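Local coordinates for protein putative fructose-bisphosphate aldolase (Coccidioides immitis, PDB 3PM6) that adopts the closed parallel beta/alpha barrel of the class II fructose-bisphosphate aldolase family and holds a zinc ion, at residues I117-S122 against R131-L136; I145-E150 against G184-A189. One frame throughout, in Å; residues are numbered along the deposited sequence.

Contact 1: I117-S122 against R131-L136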
loop_
_atom_site.group_PDB
_atom_site.type_symbol
_atom_site.label_atom_id
_atom_site.label_comp_id
_atom_site.label_asym_id
_atom_site.label_seq_id
_atom_site.Cartn_x
_atom_site.Cartn_y
_atom_site.Cartn_z
ATOM N N ILE A 117 7.890 -17.550 4.694
ATOM C CA ILE A 117 8.115 -17.438 3.255
ATOM C C ILE A 117 7.840 -18.800 2.704
ATOM O O ILE A 117 8.210 -19.791 3.311
ATOM C CB ILE A 117 9.588 -17.042 2.975
ATOM C CG1 ILE A 117 9.882 -15.619 3.476
ATOM C CG2 ILE A 117 9.990 -17.263 1.481
ATOM C CD1 ILE A 117 11.380 -15.172 3.242
ATOM N N MET A 118 7.183 -18.861 1.556
ATOM C CA MET A 118 7.037 -20.122 0.912
ATOM C C MET A 118 8.219 -20.377 -0.004
ATOM O O MET A 118 8.343 -19.736 -1.030
ATOM C CB MET A 118 5.702 -20.240 0.137
ATOM C CG MET A 118 5.566 -21.586 -0.543
ATOM S SD MET A 118 4.189 -21.653 -1.719
ATOM C CE MET A 118 4.188 -23.456 -1.979
ATOM N N VAL A 119 9.069 -21.333 0.360
ATOM C CA VAL A 119 10.206 -21.728 -0.499
ATOM C C VAL A 119 9.659 -22.743 -1.486
ATOM O O VAL A 119 9.624 -23.939 -1.195
ATOM C CB VAL A 119 11.387 -22.337 0.333
ATOM C CG1 VAL A 119 12.550 -22.635 -0.561
ATOM C CG2 VAL A 119 11.782 -21.379 1.477
ATOM N N ASP A 120 9.188 -22.249 -2.622
ATOM C CA ASP A 120 8.454 -23.030 -3.593
ATOM C C ASP A 120 9.410 -23.424 -4.713
ATOM O O ASP A 120 9.534 -22.715 -5.715
ATOM C CB ASP A 120 7.281 -22.200 -4.177
ATOM C CG ASP A 120 6.454 -23.000 -5.170
ATOM O OD1 ASP A 120 6.814 -24.178 -5.371
ATOM O OD2 ASP A 120 5.435 -22.493 -5.713
ATOM N N MET A 121 10.095 -24.552 -4.545
ATOM C CA MET A 121 11.019 -25.039 -5.581
ATOM C C MET A 121 10.407 -26.168 -6.421
ATOM O O MET A 121 11.120 -27.007 -6.993
ATOM C CB MET A 121 12.318 -25.491 -4.894
ATOM C CG MET A 121 13.006 -24.331 -4.095
ATOM S SD MET A 121 13.653 -23.045 -5.195
ATOM C CE MET A 121 12.888 -21.555 -4.567
ATOM N N SER A 122 9.069 -26.177 -6.494
ATOM C CA SER A 122 8.325 -27.307 -7.053
ATOM C C SER A 122 8.480 -27.421 -8.561
ATOM O O SER A 122 8.176 -28.463 -9.144
ATOM C CB SER A 122 6.823 -27.170 -6.704
ATOM O OG SER A 122 6.265 -26.065 -7.412
ATOM N N ARG A 131 17.089 -30.020 -2.385
ATOM C CA ARG A 131 18.403 -29.408 -2.208
ATOM C C ARG A 131 18.288 -27.910 -1.965
ATOM O O ARG A 131 18.818 -27.386 -0.984
ATOM C CB ARG A 131 19.299 -29.674 -3.436
ATOM C CG ARG A 131 20.781 -29.314 -3.226
ATOM C CD ARG A 131 21.621 -29.380 -4.523
ATOM N NE ARG A 131 21.211 -28.398 -5.534
ATOM C CZ ARG A 131 21.541 -27.112 -5.504
ATOM N NH1 ARG A 131 22.283 -26.622 -4.516
ATOM N NH2 ARG A 131 21.142 -26.309 -6.458
ATOM N N LEU A 132 17.637 -27.212 -2.889
ATOM C CA LEU A 132 17.445 -25.782 -2.721
ATOM C C LEU A 132 16.589 -25.474 -1.470
ATOM O O LEU A 132 16.903 -24.543 -0.733
ATOM C CB LEU A 132 16.803 -25.172 -3.964
ATOM C CG LEU A 132 17.636 -25.214 -5.239
ATOM C CD1 LEU A 132 16.710 -24.982 -6.449
ATOM C CD2 LEU A 132 18.820 -24.206 -5.162
ATOM N N THR A 133 15.515 -26.248 -1.237
ATOM C CA THR A 133 14.655 -25.995 -0.054
ATOM C C THR A 133 15.490 -26.081 1.237
ATOM O O THR A 133 15.440 -25.191 2.079
ATOM C CB THR A 133 13.410 -26.925 0.016
ATOM O OG1 THR A 133 12.569 -26.699 -1.122
ATOM C CG2 THR A 133 12.588 -26.663 1.293
ATOM N N ARG A 134 16.290 -27.134 1.379
ATOM C CA ARG A 134 17.127 -27.283 2.602
ATOM C C ARG A 134 18.009 -26.050 2.856
ATOM O O ARG A 134 18.043 -25.507 3.951
ATOM C CB ARG A 134 17.987 -28.534 2.517
ATOM C CG ARG A 134 18.916 -28.756 3.710
ATOM C CD ARG A 134 19.687 -30.071 3.530
ATOM N NE ARG A 134 18.791 -31.235 3.522
ATOM C CZ ARG A 134 18.341 -31.859 4.616
ATOM N NH1 ARG A 134 18.698 -31.447 5.842
ATOM N NH2 ARG A 134 17.524 -32.896 4.484
ATOM N N GLU A 135 18.702 -25.591 1.828
ATOM C CA GLU A 135 19.597 -24.473 2.013
ATOM C C GLU A 135 18.884 -23.145 2.165
ATOM O O GLU A 135 19.366 -22.280 2.894
ATOM C CB GLU A 135 20.720 -24.467 0.961
ATOM C CG GLU A 135 20.507 -23.728 -0.316
ATOM C CD GLU A 135 21.812 -23.686 -1.154
ATOM O OE1 GLU A 135 21.877 -24.376 -2.195
ATOM O OE2 GLU A 135 22.779 -22.976 -0.766
ATOM N N LEU A 136 17.729 -22.987 1.513
ATOM C CA LEU A 136 16.975 -21.767 1.663
ATOM C C LEU A 136 16.253 -21.673 3.001
ATOM O O LEU A 136 16.057 -20.568 3.524
ATOM C CB LEU A 136 16.011 -21.534 0.479
ATOM C CG LEU A 136 16.742 -21.239 -0.830
ATOM C CD1 LEU A 136 15.810 -21.490 -2.017
ATOM C CD2 LEU A 136 17.353 -19.843 -0.873
#
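Asp120 OD1, gripped twice by Ser122, fixes the turn from which Met121 reaches Thr133 and Leu132 of helix 126-141. The example is a beta-alpha unit of a TIM barrel, in which strand 116-119 packs against the helix that follows it. The backbone N of Ser122 comes to Asp120 OD1 at 3.2 Å on the anti side, 28° out of the carboxylate plane, and makes an Asx turn. Ser122 OG donates to the syn lone pair of Asp120 OD1 at 2.8 Å. The other oxygen, OD2, is hydrogen-bonded to Gln93 NE2 and to ND1 of the zinc ligand His91, an arrangement consistent with a second-shell residue that orients this ligand.

With Asp120 turned away from the helix, Val119 and Met121 supply the packing, and no hydrogen bond crosses the interface. Val119 CG1, anti to the backbone N (chi1 -176°), touches Leu136 CD1 at 3.7 Å and also comes near Thr133 CA. The bent chain of Met121 crosses Leu132 and Leu136 at about a right angle each time. Its CG and SD meet Leu132 CB, and SD continues to Leu132 CD1 at 3.8 Å. Thr133 OG1 faces Met121 CG at 3.8 Å, yet its polar need is met within its own helix by the carbonyl of Asn129. Ile98 of helix 95-103 touches Val119, Met121 and Leu136, adding a second helix to this buried apolar cluster. Beyond the sulfur, Met121 CE comes to rest 3.9 Å from Leu136 CD1.

Contact 2: I145-E150 against G184-A189; sequences IATEAE and GINWLA
The Trp187 indole meets Glu148 at its edge: Glu148 OE1 lies near the ring plane, 3.8 Å from Trp187 CE3. Carboxylate and ring planes are 51° apart, and the two side chains cross at about a right angle. Leu16 and Leu19 of helix 16-24, Ala15 and Ser116 also pack against the tryptophan side chain.

The second flat group, the Asn186 amide, acts as a surrogate backbone acceptor. Its OD1 takes the N-H of Thr147 at 3.0 Å, in the carbonyl plane and on a lone pair, with Ala146 CA and CB pressed beside it. In return Thr147 O accepts two N-H groups: Trp187 N, in the carbonyl plane at 3.1 Å, and Asn186 N, tilted from that plane.

From there the parallel pairing of neighbouring barrel strands 146-149 and 187-188 runs on. Ala149 N bonds to Trp187 O at 3.1 Å, and Ala189 N to Ala149 O at 2.9 Å. On the sheet face opposite to Glu148 and Trp187, Ala149 CB packs against Ile185 CG2 at 3.5 Å. Thr147 OG1 (chi1 61°) sits between its backbone N and carbonyl carbon, close to Ile185 CA; a water 2.9 Å from Thr147 OG1 donates to the carbonyl of Gly184, where the chain leaves helix 174-181 with positive phi.

Glu148 extends from the strand, CG anti to the backbone N (chi1 172°), and its OE2 touches Ala189 CB at 3.7 Å. With OE1 in a salt bridge to Lys247 and OE2 hydrogen-bonded to NE2 of the zinc ligand His227, the chemistry is consistent with a second-shell carboxylate that helps orient a metal ligand.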
loop_
_atom_site.group_PDB
_atom_site.type_symbol
_atom_site.label_atom_id
_atom_site.label_comp_id
_atom_site.label_asym_id
_atom_site.label_seq_id
_atom_site.Cartn_x
_atom_site.Cartn_y
_atom_site.Cartn_z
ATOM N N ILE A 145 12.823 -16.464 10.250
ATOM C CA ILE A 145 11.706 -16.609 9.304
ATOM C C ILE A 145 11.245 -18.068 9.155
ATOM O O ILE A 145 12.047 -18.936 8.883
ATOM C CB ILE A 145 12.100 -15.995 7.943
ATOM C CG1 ILE A 145 12.401 -14.490 8.118
ATOM C CG2 ILE A 145 11.021 -16.268 6.872
ATOM C CD1 ILE A 145 13.019 -13.820 6.850
ATOM N N ALA A 146 9.956 -18.313 9.377
ATOM C CA ALA A 146 9.358 -19.620 9.188
ATOM C C ALA A 146 9.169 -19.928 7.680
ATOM O O ALA A 146 9.179 -19.016 6.848
ATOM C CB ALA A 146 8.025 -19.665 9.903
ATOM N N THR A 147 9.015 -21.197 7.319
ATOM C CA THR A 147 9.039 -21.576 5.895
ATOM C C THR A 147 8.022 -22.637 5.536
ATOM O O THR A 147 7.645 -23.453 6.362
ATOM C CB THR A 147 10.418 -22.086 5.405
ATOM O OG1 THR A 147 10.779 -23.239 6.135
ATOM C CG2 THR A 147 11.502 -21.054 5.552
ATOM N N GLU A 148 7.596 -22.602 4.291
ATOM C CA GLU A 148 6.631 -23.557 3.744
ATOM C C GLU A 148 7.302 -24.057 2.498
ATOM O O GLU A 148 7.959 -23.280 1.822
ATOM C CB GLU A 148 5.335 -22.830 3.391
ATOM C CG GLU A 148 4.287 -23.640 2.634
ATOM C CD GLU A 148 3.040 -22.812 2.320
ATOM O OE1 GLU A 148 2.603 -22.007 3.184
ATOM O OE2 GLU A 148 2.501 -22.954 1.199
ATOM N N ALA A 149 7.124 -25.337 2.192
ATOM C CA ALA A 149 7.647 -25.930 0.988
ATOM C C ALA A 149 6.602 -26.819 0.349
ATOM O O ALA A 149 5.589 -27.154 0.976
ATOM C CB ALA A 149 8.914 -26.717 1.295
ATOM N N GLU A 150 6.830 -27.139 -0.919
ATOM C CA GLU A 150 5.888 -27.953 -1.703
ATOM C C GLU A 150 6.486 -29.297 -2.119
ATOM O O GLU A 150 7.249 -29.388 -3.104
ATOM C CB GLU A 150 5.451 -27.194 -2.949
ATOM C CG GLU A 150 4.385 -27.902 -3.776
ATOM C CD GLU A 150 3.815 -26.976 -4.863
ATOM O OE1 GLU A 150 3.492 -25.816 -4.565
ATOM O OE2 GLU A 150 3.666 -27.419 -6.003
ATOM N N GLY A 184 13.800 -29.228 7.552
ATOM C CA GLY A 184 13.498 -28.224 8.591
ATOM C C GLY A 184 12.403 -27.199 8.271
ATOM O O GLY A 184 12.220 -26.208 9.003
ATOM N N ILE A 185 11.668 -27.414 7.181
ATOM C CA ILE A 185 10.489 -26.559 6.878
ATOM C C ILE A 185 9.508 -26.617 8.019
ATOM O O ILE A 185 9.527 -27.563 8.763
ATOM C CB ILE A 185 9.713 -27.066 5.671
ATOM C CG1 ILE A 185 9.244 -28.476 5.978
ATOM C CG2 ILE A 185 10.543 -26.941 4.438
ATOM C CD1 ILE A 185 8.815 -29.247 4.802
ATOM N N ASN A 186 8.635 -25.621 8.155
ATOM C CA ASN A 186 7.605 -25.665 9.187
ATOM C C ASN A 186 6.283 -26.168 8.642
ATOM O O ASN A 186 5.579 -26.905 9.331
ATOM C CB ASN A 186 7.409 -24.293 9.795
ATOM C CG ASN A 186 8.702 -23.733 10.373
ATOM O OD1 ASN A 186 9.333 -22.829 9.784
ATOM N ND2 ASN A 186 9.127 -24.291 11.517
ATOM N N TRP A 187 5.948 -25.766 7.411
ATOM C CA TRP A 187 4.671 -26.122 6.771
ATOM C C TRP A 187 4.880 -26.767 5.403
ATOM O O TRP A 187 5.868 -26.501 4.751
ATOM C CB TRP A 187 3.798 -24.876 6.610
ATOM C CG TRP A 187 3.754 -23.993 7.835
ATOM C CD1 TRP A 187 3.753 -24.393 9.142
ATOM C CD2 TRP A 187 3.643 -22.562 7.859
ATOM N NE1 TRP A 187 3.697 -23.291 9.982
ATOM C CE2 TRP A 187 3.635 -22.160 9.214
ATOM C CE3 TRP A 187 3.571 -21.585 6.867
ATOM C CZ2 TRP A 187 3.527 -20.836 9.592
ATOM C CZ3 TRP A 187 3.479 -20.256 7.248
ATOM C CH2 TRP A 187 3.458 -19.896 8.598
ATOM N N LEU A 188 3.947 -27.622 4.991
ATOM C CA LEU A 188 3.994 -28.337 3.723
ATOM C C LEU A 188 2.731 -28.042 2.927
ATOM O O LEU A 188 1.653 -28.024 3.492
ATOM C CB LEU A 188 4.073 -29.859 3.955
ATOM C CG LEU A 188 5.427 -30.538 4.230
ATOM C CD1 LEU A 188 5.282 -32.041 4.289
ATOM C CD2 LEU A 188 6.448 -30.178 3.144
ATOM N N ALA A 189 2.886 -27.806 1.620
ATOM C CA ALA A 189 1.788 -27.560 0.688
ATOM C C ALA A 189 1.665 -28.794 -0.174
ATOM O O ALA A 189 2.416 -28.950 -1.141
ATOM C CB ALA A 189 2.105 -26.345 -0.188
HETATM O O HOH W 1 11.948 -23.396 8.828
#

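Overall arrangement
Followed from the N terminus, the chain first closes contact 1, where helix 126-141 returns, after eight intervening residues, to pack on strand 116-119 and the turn after it. The helix then leads into strand 146-149, which opens contact 2; that contact closes 33 residues later, after helix 174-181, at strand 187-188. The two are in series, neither nested nor crossed. They are nevertheless joined laterally, since 117-122 and 145-150 lie on adjacent barrel strands, with Val119 N 2.7 Å from Glu148 O in a probable hydrogen bond. Contact 1 fastens an outer helix to its strand, contact 2 pairs two strands, and contact 2 comes closer to the zinc, with the Glu150 side chain about 6 Å away.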